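Local coordinates for protein N-acetylneuraminate epimerase (Escherichia coli, PDB 2UVK) that converts the alpha-anomer of N-acetylneuraminic acid to the beta-anomer, speeding the equilibrium between the two forms in the bacterial periplasm, at residues A50-P55 with D87-N92; V99-H104 with L171-S176; A121-G126 with Q178-A183. All coordinates share one frame; numbering follows the deposited sequence.

Overall arrangement
The three contacts follow one another round a Kelch beta-propeller, on or between neighbouring four-stranded antiparallel blades. Contact 1 sets the loop after strand 46-47 against strand 88-92, and contact 2 leads on from the next strand, 97-100, to strand 169-174 of the following blade. Contact 3 lies wholly in that blade, between strands 120-125 and 179-185, which flank 169-174. Centres of contacts 1 and 2 are about 12 Å apart, of 2 and 3 about 9 Å, of 1 and 3 about 18 Å. Contact 1 closes before the others open, but segments of 2 and 3 alternate along the chain. Contacts 2 and 3 also touch the second subunit, so this packing borders the dimer interface.

Contact 1. Residues A50-P55 with D87-N92; sequences AFPGGP and DVHKYN
Phe51 turns the edge of its ring onto the face of His89, an edge-to-face aromatic pair with centroids 4.6 Å apart and planes at 52°, well short of perpendicular. Phe51 CG lies anti to the backbone N (chi1 -173°), which turns CE1 and CZ toward the histidine, while Gly54 O of the same loop lies in plane at another part of the ring's edge. Phe51 CZ sits over the imidazole near its rim, 3.5 Å from His89 ND1, while Phe51 CE1 comes to 3.6 Å from His89 CB. The phenyl rim therefore spans the root of the histidine side chain as well as its ring, and the two side chains cross at about a right angle.

His89 points from its strand toward the loop, with CG anti to its carbonyl carbon (chi1 -75°). Pro52 CG lies 3.6 Å from His89 CD2, the two side chains running past each other in opposite directions. Gly53 completes the contact through its backbone: Gly53 CA is 3.9 Å from His89 NE2. A CB at this glycine would run into His89 CE1, so this close approach probably depends on the missing side chain.

No hydrogen bond joins the two segments; ring and aliphatic packing does the work. Trp98 on strand 97-100 touches Phe51, Pro52 and His89, and Phe51 also reaches Val70 on strand 67-71. The loop between strands 46-47 and 60-64 is thus laid from the first Kelch repeat against strand 88-92 of the second, which is flanked in its sheet by strands 67-71 and 97-100.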
ATOM      1  N   ALA B  50      19.544 -23.771  -1.617  1.00 15.44           N
ATOM      2  CA  ALA B  50      19.166 -22.626  -2.447  1.00 15.47           C
ATOM      3  C   ALA B  50      17.848 -22.011  -2.006  1.00 15.35           C
ATOM      4  O   ALA B  50      16.922 -22.673  -1.576  1.00 15.75           O
ATOM      5  CB  ALA B  50      19.077 -23.046  -3.914  1.00 16.12           C
ATOM      6  N   PHE B  51      17.775 -20.692  -2.144  1.00 15.22           N
ATOM      7  CA  PHE B  51      16.537 -19.965  -1.896  1.00 14.80           C
ATOM      8  C   PHE B  51      15.500 -20.357  -2.942  1.00 14.57           C
ATOM      9  O   PHE B  51      15.782 -20.251  -4.127  1.00 16.62           O
ATOM     10  CB  PHE B  51      16.837 -18.464  -1.945  1.00 14.43           C
ATOM     11  CG  PHE B  51      15.681 -17.595  -1.544  1.00 12.50           C
ATOM     12  CD1 PHE B  51      15.275 -17.509  -0.230  1.00 13.24           C
ATOM     13  CD2 PHE B  51      14.988 -16.852  -2.499  1.00 12.81           C
ATOM     14  CE1 PHE B  51      14.202 -16.693   0.121  1.00 14.13           C
ATOM     15  CE2 PHE B  51      13.939 -16.050  -2.132  1.00 13.49           C
ATOM     16  CZ  PHE B  51      13.558 -15.967  -0.842  1.00 13.43           C
ATOM     17  N   PRO B  52      14.314 -20.812  -2.513  1.00 15.09           N
ATOM     18  CA  PRO B  52      13.323 -21.291  -3.448  1.00 15.22           C
ATOM     19  C   PRO B  52      12.451 -20.226  -4.115  1.00 15.00           C
ATOM     20  O   PRO B  52      11.636 -20.562  -4.978  1.00 16.42           O
ATOM     21  CB  PRO B  52      12.449 -22.178  -2.561  1.00 15.92           C
ATOM     22  CG  PRO B  52      12.491 -21.573  -1.284  1.00 16.24           C
ATOM     23  CD  PRO B  52      13.862 -21.045  -1.132  1.00 15.21           C
ATOM     24  N   GLY B  53      12.592 -18.966  -3.707  1.00 14.54           N
ATOM     25  CA  GLY B  53      11.731 -17.891  -4.258  1.00 14.89           C
ATOM     26  C   GLY B  53      12.308 -17.105  -5.424  1.00 14.93           C
ATOM     27  O   GLY B  53      11.780 -16.017  -5.800  1.00 15.07           O
ATOM     28  N   GLY B  54      13.375 -17.627  -6.026  1.00 13.91           N
ATOM     29  CA  GLY B  54      14.087 -16.956  -7.077  1.00 13.06           C
ATOM     30  C   GLY B  54      15.015 -15.869  -6.590  1.00 12.23           C
ATOM     31  O   GLY B  54      14.978 -15.514  -5.406  1.00 13.37           O
ATOM     32  N   PRO B  55      15.863 -15.328  -7.478  1.00 11.83           N
ATOM     33  CA  PRO B  55      16.759 -14.243  -7.100  1.00 11.20           C
ATOM     34  C   PRO B  55      16.005 -13.035  -6.572  1.00 10.58           C
ATOM     35  O   PRO B  55      14.922 -12.746  -7.052  1.00 11.23           O
ATOM     36  CB  PRO B  55      17.447 -13.889  -8.405  1.00 12.45           C
ATOM     37  CG  PRO B  55      17.397 -15.209  -9.214  1.00 12.75           C
ATOM     38  CD  PRO B  55      16.078 -15.751  -8.882  1.00 12.23           C
ATOM     39  N   ASP B  87       6.529 -11.354   0.266  1.00 10.33           N
ATOM     40  CA  ASP B  87       6.493 -12.673   0.900  1.00 11.13           C
ATOM     41  C   ASP B  87       7.542 -12.870   1.990  1.00 10.88           C
ATOM     42  O   ASP B  87       8.415 -12.019   2.214  1.00 10.97           O
ATOM     43  CB  ASP B  87       6.599 -13.785  -0.159  1.00 11.72           C
ATOM     44  CG  ASP B  87       7.865 -13.709  -0.987  1.00 11.22           C
ATOM     45  OD1 ASP B  87       8.736 -12.830  -0.723  1.00 11.70           O
ATOM     46  OD2 ASP B  87       7.997 -14.518  -1.948  1.00 14.38           O
ATOM     47  N   VAL B  88       7.389 -13.989   2.704  1.00 10.90           N
ATOM     48  CA  VAL B  88       8.330 -14.381   3.750  1.00 11.16           C
ATOM     49  C   VAL B  88       8.714 -15.850   3.540  1.00 12.02           C
ATOM     50  O   VAL B  88       7.846 -16.705   3.317  1.00 12.86           O
ATOM     51  CB  VAL B  88       7.693 -14.218   5.143  1.00 11.32           C
ATOM     52  CG1 VAL B  88       8.723 -14.496   6.268  1.00 12.78           C
ATOM     53  CG2 VAL B  88       7.046 -12.843   5.302  1.00 13.14           C
ATOM     54  N   HIS B  89      10.015 -16.097   3.571  1.00 11.72           N
ATOM     55  CA  HIS B  89      10.558 -17.454   3.573  1.00 11.72           C
ATOM     56  C   HIS B  89      11.264 -17.696   4.888  1.00 12.90           C
ATOM     57  O   HIS B  89      11.810 -16.786   5.482  1.00 12.69           O
ATOM     58  CB  HIS B  89      11.521 -17.629   2.413  1.00 11.89           C
ATOM     59  CG  HIS B  89      10.848 -17.769   1.081  1.00 12.72           C
ATOM     60  ND1 HIS B  89      10.329 -16.698   0.388  1.00 13.31           N
ATOM     61  CD2 HIS B  89      10.640 -18.856   0.294  1.00 12.69           C
ATOM     62  CE1 HIS B  89       9.824 -17.121  -0.763  1.00 12.49           C
ATOM     63  NE2 HIS B  89      10.005 -18.429  -0.845  1.00 13.02           N
ATOM     64  N   LYS B  90      11.238 -18.953   5.341  1.00 13.76           N
ATOM     65  CA  LYS B  90      11.921 -19.347   6.573  1.00 15.69           C
ATOM     66  C   LYS B  90      12.949 -20.412   6.278  1.00 15.12           C
ATOM     67  O   LYS B  90      12.638 -21.405   5.626  1.00 16.10           O
ATOM     68  CB  LYS B  90      10.905 -19.892   7.569  1.00 15.97           C
ATOM     69  CG  LYS B  90      11.501 -20.404   8.870  1.00 17.81           C
ATOM     70  CD  LYS B  90      10.423 -20.767   9.873  1.00 19.17           C
ATOM     71  CE  LYS B  90       9.636 -21.996   9.458  1.00 23.04           C
ATOM     72  NZ  LYS B  90      10.402 -23.266   9.611  1.00 27.37           N
ATOM     73  N   TYR B  91      14.161 -20.201   6.765  1.00 15.68           N
ATOM     74  CA  TYR B  91      15.239 -21.198   6.653  1.00 15.67           C
ATOM     75  C   TYR B  91      15.538 -21.759   8.029  1.00 16.55           C
ATOM     76  O   TYR B  91      15.779 -21.016   8.978  1.00 16.08           O
ATOM     77  CB  TYR B  91      16.492 -20.560   6.093  1.00 15.58           C
ATOM     78  CG  TYR B  91      17.715 -21.451   6.100  1.00 15.98           C
ATOM     79  CD1 TYR B  91      17.882 -22.455   5.153  1.00 16.52           C
ATOM     80  CD2 TYR B  91      18.706 -21.283   7.063  1.00 17.10           C
ATOM     81  CE1 TYR B  91      19.012 -23.250   5.146  1.00 17.16           C
ATOM     82  CE2 TYR B  91      19.842 -22.110   7.065  1.00 16.69           C
ATOM     83  CZ  TYR B  91      19.979 -23.064   6.105  1.00 16.56           C
ATOM     84  OH  TYR B  91      21.078 -23.880   6.107  1.00 18.54           O
ATOM     85  N   ASN B  92      15.498 -23.088   8.109  1.00 17.98           N
ATOM     86  CA  ASN B  92      15.831 -23.821   9.343  1.00 19.54           C
ATOM     87  C   ASN B  92      17.276 -24.324   9.250  1.00 19.92           C
ATOM     88  O   ASN B  92      17.593 -25.178   8.432  1.00 20.36           O
ATOM     89  CB  ASN B  92      14.825 -24.960   9.544  1.00 19.90           C
ATOM     90  CG  ASN B  92      15.092 -25.778  10.803  1.00 22.75           C
ATOM     91  OD1 ASN B  92      16.077 -25.565  11.494  1.00 22.31           O
ATOM     92  ND2 ASN B  92      14.184 -26.696  11.112  1.00 26.26           N
TER

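Contact 2. Residues V99-H104 with L171-S176; sequences VKLMSH and LSFDPS
Phe173 reaches Leu101 and Ser103 across the junction between two successive blades of the Kelch beta-propeller, from strand 169-174 to the chain leaving strand 97-100. Its CB points toward the other segment, and with CG anti to the backbone N (chi1 166°) the ring extends rim first toward segment 99-104. Beyond CG, contact begins on one side of the ring: Phe173 CD1 lies 4.1 Å from Ser103 OG. The next atom comes nearer, Phe173 CE1 being 3.8 Å from Ser103 OG and 4.2 Å from Leu101 CD1. Both partners meet the phenyl at its edge, near the ring plane. Putting a serine here would probably leave Leu101 CD1 without this apolar partner and open a gap between the blades.

Ser103 OG hydrogen-bonds to the backbone O of Gln178, a polar partner in the same blade as Phe173, which helps hold it beside the phenyl. Phe71 meets Phe173 edge-to-face, and all three touching residues are buried. At the tip of the phenyl, Phe173 CZ makes the closest approach, 3.6 Å to the methyl Leu101 CD1.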
ATOM      1  N   VAL B  99      11.262 -23.040   3.669  1.00 18.04           N
ATOM      2  CA  VAL B  99       9.848 -23.077   3.319  1.00 18.58           C
ATOM      3  C   VAL B  99       9.356 -21.657   3.083  1.00 17.65           C
ATOM      4  O   VAL B  99       9.814 -20.721   3.712  1.00 18.38           O
ATOM      5  CB  VAL B  99       8.987 -23.789   4.382  1.00 19.34           C
ATOM      6  CG1 VAL B  99       8.965 -23.043   5.704  1.00 20.33           C
ATOM      7  CG2 VAL B  99       7.579 -24.061   3.842  1.00 21.31           C
ATOM      8  N   LYS B 100       8.428 -21.514   2.157  1.00 16.80           N
ATOM      9  CA  LYS B 100       7.715 -20.243   1.989  1.00 16.60           C
ATOM     10  C   LYS B 100       6.575 -20.255   2.979  1.00 16.67           C
ATOM     11  O   LYS B 100       5.898 -21.275   3.151  1.00 18.08           O
ATOM     12  CB  LYS B 100       7.177 -20.125   0.577  1.00 15.67           C
ATOM     13  CG  LYS B 100       6.423 -18.815   0.340  1.00 17.70           C
ATOM     14  CD  LYS B 100       5.975 -18.643  -1.102  1.00 19.69           C
ATOM     15  CE  LYS B 100       5.178 -17.378  -1.201  1.00 23.47           C
ATOM     16  NZ  LYS B 100       4.521 -17.183  -2.533  1.00 27.51           N
ATOM     17  N   LEU B 101       6.371 -19.152   3.680  1.00 14.57           N
ATOM     18  CA  LEU B 101       5.299 -19.071   4.658  1.00 14.53           C
ATOM     19  C   LEU B 101       4.024 -18.601   3.965  1.00 15.22           C
ATOM     20  O   LEU B 101       4.079 -17.833   2.974  1.00 15.09           O
ATOM     21  CB  LEU B 101       5.669 -18.141   5.825  1.00 14.51           C
ATOM     22  CG  LEU B 101       6.971 -18.461   6.565  1.00 14.18           C
ATOM     23  CD1 LEU B 101       7.169 -17.499   7.729  1.00 15.93           C
ATOM     24  CD2 LEU B 101       6.995 -19.916   7.054  1.00 17.04           C
HETATM   25  N   MSE B 102       2.882 -19.075   4.454  1.00 15.89           N
HETATM   26  CA  MSE B 102       1.605 -18.532   4.006  1.00 17.03           C
HETATM   27  C   MSE B 102       1.405 -17.285   4.828  1.00 14.63           C
HETATM   28  O   MSE B 102       0.930 -17.337   5.956  1.00 14.56           O
HETATM   29  CB  MSE B 102       0.480 -19.547   4.213  1.00 17.51           C
HETATM   30  CG  MSE B 102      -0.863 -19.035   3.700  1.00 19.05           C
HETATM   31 SE   MSE B 102      -2.206 -20.439   3.680  1.00 25.05          SE
HETATM   32  CE  MSE B 102      -1.817 -21.271   1.943  1.00 25.67           C
ATOM     33  N   SER B 103       1.821 -16.149   4.265  1.00 13.63           N
ATOM     34  CA  SER B 103       1.894 -14.903   4.991  1.00 13.04           C
ATOM     35  C   SER B 103       1.898 -13.775   3.972  1.00 12.82           C
ATOM     36  O   SER B 103       2.704 -13.807   3.055  1.00 13.88           O
ATOM     37  CB  SER B 103       3.192 -14.875   5.770  1.00 13.09           C
ATOM     38  OG  SER B 103       3.311 -13.724   6.557  1.00 12.88           O
ATOM     39  N   HIS B 104       1.046 -12.780   4.167  1.00 12.64           N
ATOM     40  CA  HIS B 104       0.882 -11.708   3.169  1.00 12.57           C
ATOM     41  C   HIS B 104       1.122 -10.337   3.779  1.00 11.56           C
ATOM     42  O   HIS B 104       0.245  -9.798   4.461  1.00 12.39           O
ATOM     43  CB  HIS B 104      -0.530 -11.795   2.602  1.00 13.31           C
ATOM     44  CG  HIS B 104      -0.751 -13.051   1.819  1.00 13.78           C
ATOM     45  ND1 HIS B 104      -1.412 -14.157   2.313  1.00 16.46           N
ATOM     46  CD2 HIS B 104      -0.330 -13.379   0.576  1.00 12.47           C
ATOM     47  CE1 HIS B 104      -1.407 -15.101   1.386  1.00 14.02           C
ATOM     48  NE2 HIS B 104      -0.732 -14.669   0.342  1.00 16.96           N
ATOM     49  N   LEU B 171       5.447  -2.103  10.312  1.00 12.18           N
ATOM     50  CA  LEU B 171       4.751  -3.382  10.310  1.00 12.76           C
ATOM     51  C   LEU B 171       5.495  -4.327  11.241  1.00 12.54           C
ATOM     52  O   LEU B 171       6.718  -4.246  11.349  1.00 12.78           O
ATOM     53  CB  LEU B 171       4.763  -3.975   8.888  1.00 12.17           C
ATOM     54  CG  LEU B 171       4.354  -3.057   7.712  1.00 14.30           C
ATOM     55  CD1 LEU B 171       4.528  -3.845   6.383  1.00 13.98           C
ATOM     56  CD2 LEU B 171       2.969  -2.516   7.873  1.00 17.41           C
ATOM     57  N   SER B 172       4.778  -5.223  11.907  0.50 12.48           N
ATOM     58  CA  SER B 172       5.456  -6.266  12.677  0.50 12.37           C
ATOM     59  C   SER B 172       4.964  -7.649  12.257  0.50 12.31           C
ATOM     60  O   SER B 172       3.761  -7.888  12.112  0.50 12.91           O
ATOM     61  CB  SER B 172       5.303  -6.051  14.196  0.50 12.73           C
ATOM     62  OG  SER B 172       3.958  -6.166  14.624  0.50 13.36           O
ATOM     63  N   PHE B 173       5.933  -8.526  12.032  1.00 11.96           N
ATOM     64  CA  PHE B 173       5.703  -9.923  11.684  1.00 12.46           C
ATOM     65  C   PHE B 173       6.033 -10.765  12.917  1.00 14.11           C
ATOM     66  O   PHE B 173       7.138 -10.670  13.449  1.00 13.99           O
ATOM     67  CB  PHE B 173       6.614 -10.313  10.517  1.00 12.94           C
ATOM     68  CG  PHE B 173       6.715 -11.797  10.278  1.00 12.97           C
ATOM     69  CD1 PHE B 173       5.775 -12.464   9.529  1.00 12.30           C
ATOM     70  CD2 PHE B 173       7.790 -12.527  10.798  1.00 13.43           C
ATOM     71  CE1 PHE B 173       5.878 -13.843   9.290  1.00 13.64           C
ATOM     72  CE2 PHE B 173       7.880 -13.880  10.548  1.00 13.55           C
ATOM     73  CZ  PHE B 173       6.925 -14.527   9.810  1.00 14.33           C
ATOM     74  N   ASP B 174       5.080 -11.598  13.332  1.00 14.99           N
ATOM     75  CA  ASP B 174       5.266 -12.479  14.504  1.00 16.05           C
ATOM     76  C   ASP B 174       5.543 -13.888  14.003  1.00 16.27           C
ATOM     77  O   ASP B 174       4.665 -14.508  13.419  1.00 16.24           O
ATOM     78  CB  ASP B 174       4.017 -12.447  15.385  1.00 16.61           C
ATOM     79  CG  ASP B 174       4.184 -13.263  16.682  1.00 17.72           C
ATOM     80  OD1 ASP B 174       5.174 -13.999  16.782  1.00 20.16           O
ATOM     81  OD2 ASP B 174       3.327 -13.142  17.579  1.00 23.38           O
ATOM     82  N   PRO B 175       6.770 -14.416  14.217  1.00 17.50           N
ATOM     83  CA  PRO B 175       7.091 -15.745  13.684  1.00 18.39           C
ATOM     84  C   PRO B 175       6.175 -16.883  14.186  1.00 18.53           C
ATOM     85  O   PRO B 175       6.000 -17.875  13.497  1.00 18.68           O
ATOM     86  CB  PRO B 175       8.533 -15.976  14.142  1.00 18.73           C
ATOM     87  CG  PRO B 175       9.060 -14.651  14.490  1.00 20.29           C
ATOM     88  CD  PRO B 175       7.907 -13.812  14.925  1.00 18.11           C
ATOM     89  N   SER B 176       5.601 -16.713  15.361  0.50 19.01           N
ATOM     90  CA  SER B 176       4.752 -17.737  15.950  0.50 19.44           C
ATOM     91  C   SER B 176       3.423 -17.887  15.216  0.50 18.84           C
ATOM     92  O   SER B 176       2.930 -19.003  15.042  0.50 19.11           O
ATOM     93  CB  SER B 176       4.523 -17.413  17.420  0.50 19.88           C
ATOM     94  OG  SER B 176       5.772 -17.388  18.109  0.50 21.77           O
TER

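Contact 3. Residues A121-G126 with Q178-A183; sequences AYVTGG and QQWSYA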
ATOM      1  N   ALA B 121       9.747  -9.380  13.891  1.00 15.51           N
ATOM      2  CA  ALA B 121      10.450  -8.655  12.839  1.00 14.59           C
ATOM      3  C   ALA B 121       9.651  -7.426  12.473  1.00 13.77           C
ATOM      4  O   ALA B 121       8.489  -7.519  12.121  1.00 15.80           O
ATOM      5  CB  ALA B 121      10.634  -9.541  11.626  1.00 13.71           C
ATOM      6  N   TYR B 122      10.292  -6.273  12.570  1.00 12.17           N
ATOM      7  CA  TYR B 122       9.671  -4.996  12.274  1.00 12.40           C
ATOM      8  C   TYR B 122      10.214  -4.505  10.940  1.00 11.40           C
ATOM      9  O   TYR B 122      11.421  -4.561  10.691  1.00 10.93           O
ATOM     10  CB  TYR B 122      10.025  -3.982  13.356  1.00 13.52           C
ATOM     11  CG  TYR B 122       9.219  -4.134  14.625  1.00 14.26           C
ATOM     12  CD1 TYR B 122       8.173  -3.274  14.918  1.00 14.36           C
ATOM     13  CD2 TYR B 122       9.506  -5.135  15.525  1.00 15.70           C
ATOM     14  CE1 TYR B 122       7.430  -3.398  16.103  1.00 16.61           C
ATOM     15  CE2 TYR B 122       8.764  -5.287  16.673  1.00 16.67           C
ATOM     16  CZ  TYR B 122       7.715  -4.426  16.946  1.00 15.72           C
ATOM     17  OH  TYR B 122       7.006  -4.568  18.150  1.00 18.34           O
ATOM     18  N   VAL B 123       9.295  -3.995  10.118  1.00 10.69           N
ATOM     19  CA  VAL B 123       9.585  -3.573   8.727  1.00 10.50           C
ATOM     20  C   VAL B 123       9.041  -2.167   8.495  1.00  9.96           C
ATOM     21  O   VAL B 123       7.919  -1.856   8.883  1.00 11.05           O
ATOM     22  CB  VAL B 123       8.914  -4.537   7.724  1.00 10.76           C
ATOM     23  CG1 VAL B 123       9.093  -4.030   6.291  1.00 11.18           C
ATOM     24  CG2 VAL B 123       9.470  -5.964   7.884  1.00 12.13           C
ATOM     25  N   THR B 124       9.853  -1.312   7.892  1.00  9.60           N
ATOM     26  CA  THR B 124       9.348  -0.022   7.400  1.00 10.20           C
ATOM     27  C   THR B 124      10.134   0.353   6.166  1.00  9.46           C
ATOM     28  O   THR B 124      11.162  -0.264   5.867  1.00  9.28           O
ATOM     29  CB  THR B 124       9.389   1.085   8.480  1.00 11.26           C
ATOM     30  OG1 THR B 124       8.647   2.216   8.019  1.00 13.26           O
ATOM     31  CG2 THR B 124      10.791   1.446   8.870  1.00 12.00           C
ATOM     32  N   GLY B 125       9.618   1.344   5.443  1.00  9.08           N
ATOM     33  CA  GLY B 125      10.269   1.789   4.214  1.00  9.72           C
ATOM     34  C   GLY B 125       9.958   0.918   3.016  1.00  9.86           C
ATOM     35  O   GLY B 125       9.261  -0.087   3.103  1.00 10.08           O
ATOM     36  N   GLY B 126      10.514   1.335   1.898  1.00  8.94           N
ATOM     37  CA  GLY B 126      10.363   0.620   0.650  1.00  9.48           C
ATOM     38  C   GLY B 126       9.530   1.355  -0.369  1.00  9.03           C
ATOM     39  O   GLY B 126       8.700   2.231  -0.041  1.00  9.45           O
ATOM     40  N   GLN B 178       2.891 -16.128  12.130  1.00 15.41           N
ATOM     41  CA  GLN B 178       3.217 -15.756  10.728  1.00 15.86           C
ATOM     42  C   GLN B 178       2.349 -14.637  10.160  1.00 14.99           C
ATOM     43  O   GLN B 178       2.271 -14.480   8.927  1.00 15.08           O
ATOM     44  CB  GLN B 178       3.203 -16.964   9.792  1.00 16.33           C
ATOM     45  CG  GLN B 178       3.989 -18.114  10.392  1.00 16.97           C
ATOM     46  CD  GLN B 178       4.013 -19.378   9.558  1.00 18.67           C
ATOM     47  OE1 GLN B 178       3.413 -19.456   8.504  1.00 19.53           O
ATOM     48  NE2 GLN B 178       4.720 -20.408  10.065  1.00 22.27           N
ATOM     49  N   GLN B 179       1.734 -13.866  11.056  1.00 13.96           N
ATOM     50  CA  GLN B 179       0.833 -12.792  10.685  1.00 13.70           C
ATOM     51  C   GLN B 179       1.506 -11.448  10.817  1.00 13.22           C
ATOM     52  O   GLN B 179       2.451 -11.269  11.601  1.00 12.62           O
ATOM     53  CB  GLN B 179      -0.418 -12.797  11.564  1.00 13.76           C
ATOM     54  CG  GLN B 179      -1.182 -14.090  11.574  1.00 13.81           C
ATOM     55  CD  GLN B 179      -1.570 -14.538  10.191  1.00 12.82           C
ATOM     56  OE1 GLN B 179      -2.377 -13.883   9.521  1.00 15.30           O
ATOM     57  NE2 GLN B 179      -0.984 -15.644   9.731  1.00 16.68           N
ATOM     58  N   TRP B 180       0.963 -10.491  10.046  1.00 12.21           N
ATOM     59  CA  TRP B 180       1.437  -9.098   9.992  1.00 11.30           C
ATOM     60  C   TRP B 180       0.497  -8.172  10.726  1.00 11.92           C
ATOM     61  O   TRP B 180      -0.710  -8.263  10.568  1.00 12.91           O
ATOM     62  CB  TRP B 180       1.538  -8.628   8.530  1.00 10.78           C
ATOM     63  CG  TRP B 180       2.629  -9.316   7.820  1.00  9.78           C
ATOM     64  CD1 TRP B 180       2.562 -10.502   7.145  1.00  9.92           C
ATOM     65  CD2 TRP B 180       3.977  -8.867   7.707  1.00  9.27           C
ATOM     66  NE1 TRP B 180       3.788 -10.826   6.649  1.00  9.84           N
ATOM     67  CE2 TRP B 180       4.691  -9.858   7.000  1.00  9.42           C
ATOM     68  CE3 TRP B 180       4.680  -7.769   8.225  1.00 10.37           C
ATOM     69  CZ2 TRP B 180       6.059  -9.737   6.714  1.00  9.14           C
ATOM     70  CZ3 TRP B 180       6.031  -7.639   7.936  1.00 10.32           C
ATOM     71  CH2 TRP B 180       6.718  -8.627   7.197  1.00 10.17           C
ATOM     72  N   SER B 181       1.066  -7.273  11.517  1.00 11.92           N
ATOM     73  CA  SER B 181       0.282  -6.310  12.284  1.00 13.25           C
ATOM     74  C   SER B 181       0.730  -4.880  12.031  1.00 13.32           C
ATOM     75  O   SER B 181       1.891  -4.619  11.725  1.00 13.58           O
ATOM     76  CB  SER B 181       0.413  -6.610  13.791  1.00 13.74           C
ATOM     77  OG  SER B 181      -0.135  -7.874  14.108  1.00 17.33           O
ATOM     78  N   TYR B 182      -0.210  -3.955  12.197  1.00 13.59           N
ATOM     79  CA  TYR B 182       0.126  -2.549  12.272  1.00 14.36           C
ATOM     80  C   TYR B 182       0.891  -2.284  13.578  1.00 14.70           C
ATOM     81  O   TYR B 182       0.389  -2.617  14.671  1.00 16.62           O
ATOM     82  CB  TYR B 182      -1.138  -1.718  12.249  1.00 15.24           C
ATOM     83  CG  TYR B 182      -0.911  -0.233  12.454  1.00 16.57           C
ATOM     84  CD1 TYR B 182      -0.764   0.624  11.373  1.00 16.86           C
ATOM     85  CD2 TYR B 182      -0.842   0.319  13.741  1.00 16.46           C
ATOM     86  CE1 TYR B 182      -0.550   1.991  11.557  1.00 18.78           C
ATOM     87  CE2 TYR B 182      -0.617   1.672  13.929  1.00 18.05           C
ATOM     88  CZ  TYR B 182      -0.485   2.508  12.837  1.00 17.99           C
ATOM     89  OH  TYR B 182      -0.288   3.878  13.013  1.00 19.77           O
ATOM     90  N   ALA B 183       2.075  -1.693  13.476  1.00 13.81           N
ATOM     91  CA  ALA B 183       2.919  -1.368  14.635  1.00 14.38           C
ATOM     92  C   ALA B 183       3.125   0.129  14.847  1.00 15.19           C
ATOM     93  O   ALA B 183       3.629   0.547  15.893  1.00 17.71           O
ATOM     94  CB  ALA B 183       4.239  -2.078  14.517  1.00 14.81           C
TER
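Trp180 has CG anti to its carbonyl carbon (chi1 -69°), and with chi2 at 88° the indole swings out from its strand so that the six-membered ring leads toward Val123. The valine answers with CG1 anti to its backbone N (chi1 174°), leaving CG2 as the methyl that faces the tryptophan. Val123 CG2 arrives in the indole plane, at the edge: it is 3.8 Å from Trp180 CZ3 and 3.9 Å from Trp180 CH2. One methyl therefore rests against the outer bond of the benzene ring, while the other branch of the valine takes no part in meeting it.

The second pairing is made by Tyr122 and Ala183. Although the tyrosine's CB points away from the other segment, the side chain turns back so that Tyr122 CE1 comes to 3.8 Å from Ala183 CB. Tyr122 CD1 lies a little farther from Ala183 CB, at 4.1 Å, so the alanine sits beside one side of the phenol ring, obliquely to it.

These strands are not neighbours in the antiparallel blade, because 169-174 runs between 120-125 and 179-185. The contacts pass on the two faces of the blade, over and under the intervening strand, Val123 touching Trp180 near Leu171 and Tyr122 meeting Ala183 near Ser172. The backbone N of Tyr182 hydrogen-bonds to Asp163 OD1, and Gln179 OE1 to Lys159 NZ, both of the second subunit, which places this edge of the blade at the dimer interface.

Across the two segments there is no hydrogen bond or charge pair: one methyl meets the indole edge and another lies obliquely to the phenol. Such contacts have little directionality, so the fit of the side chains, rather than directed bonds, probably sets how the two strands join across the one between them.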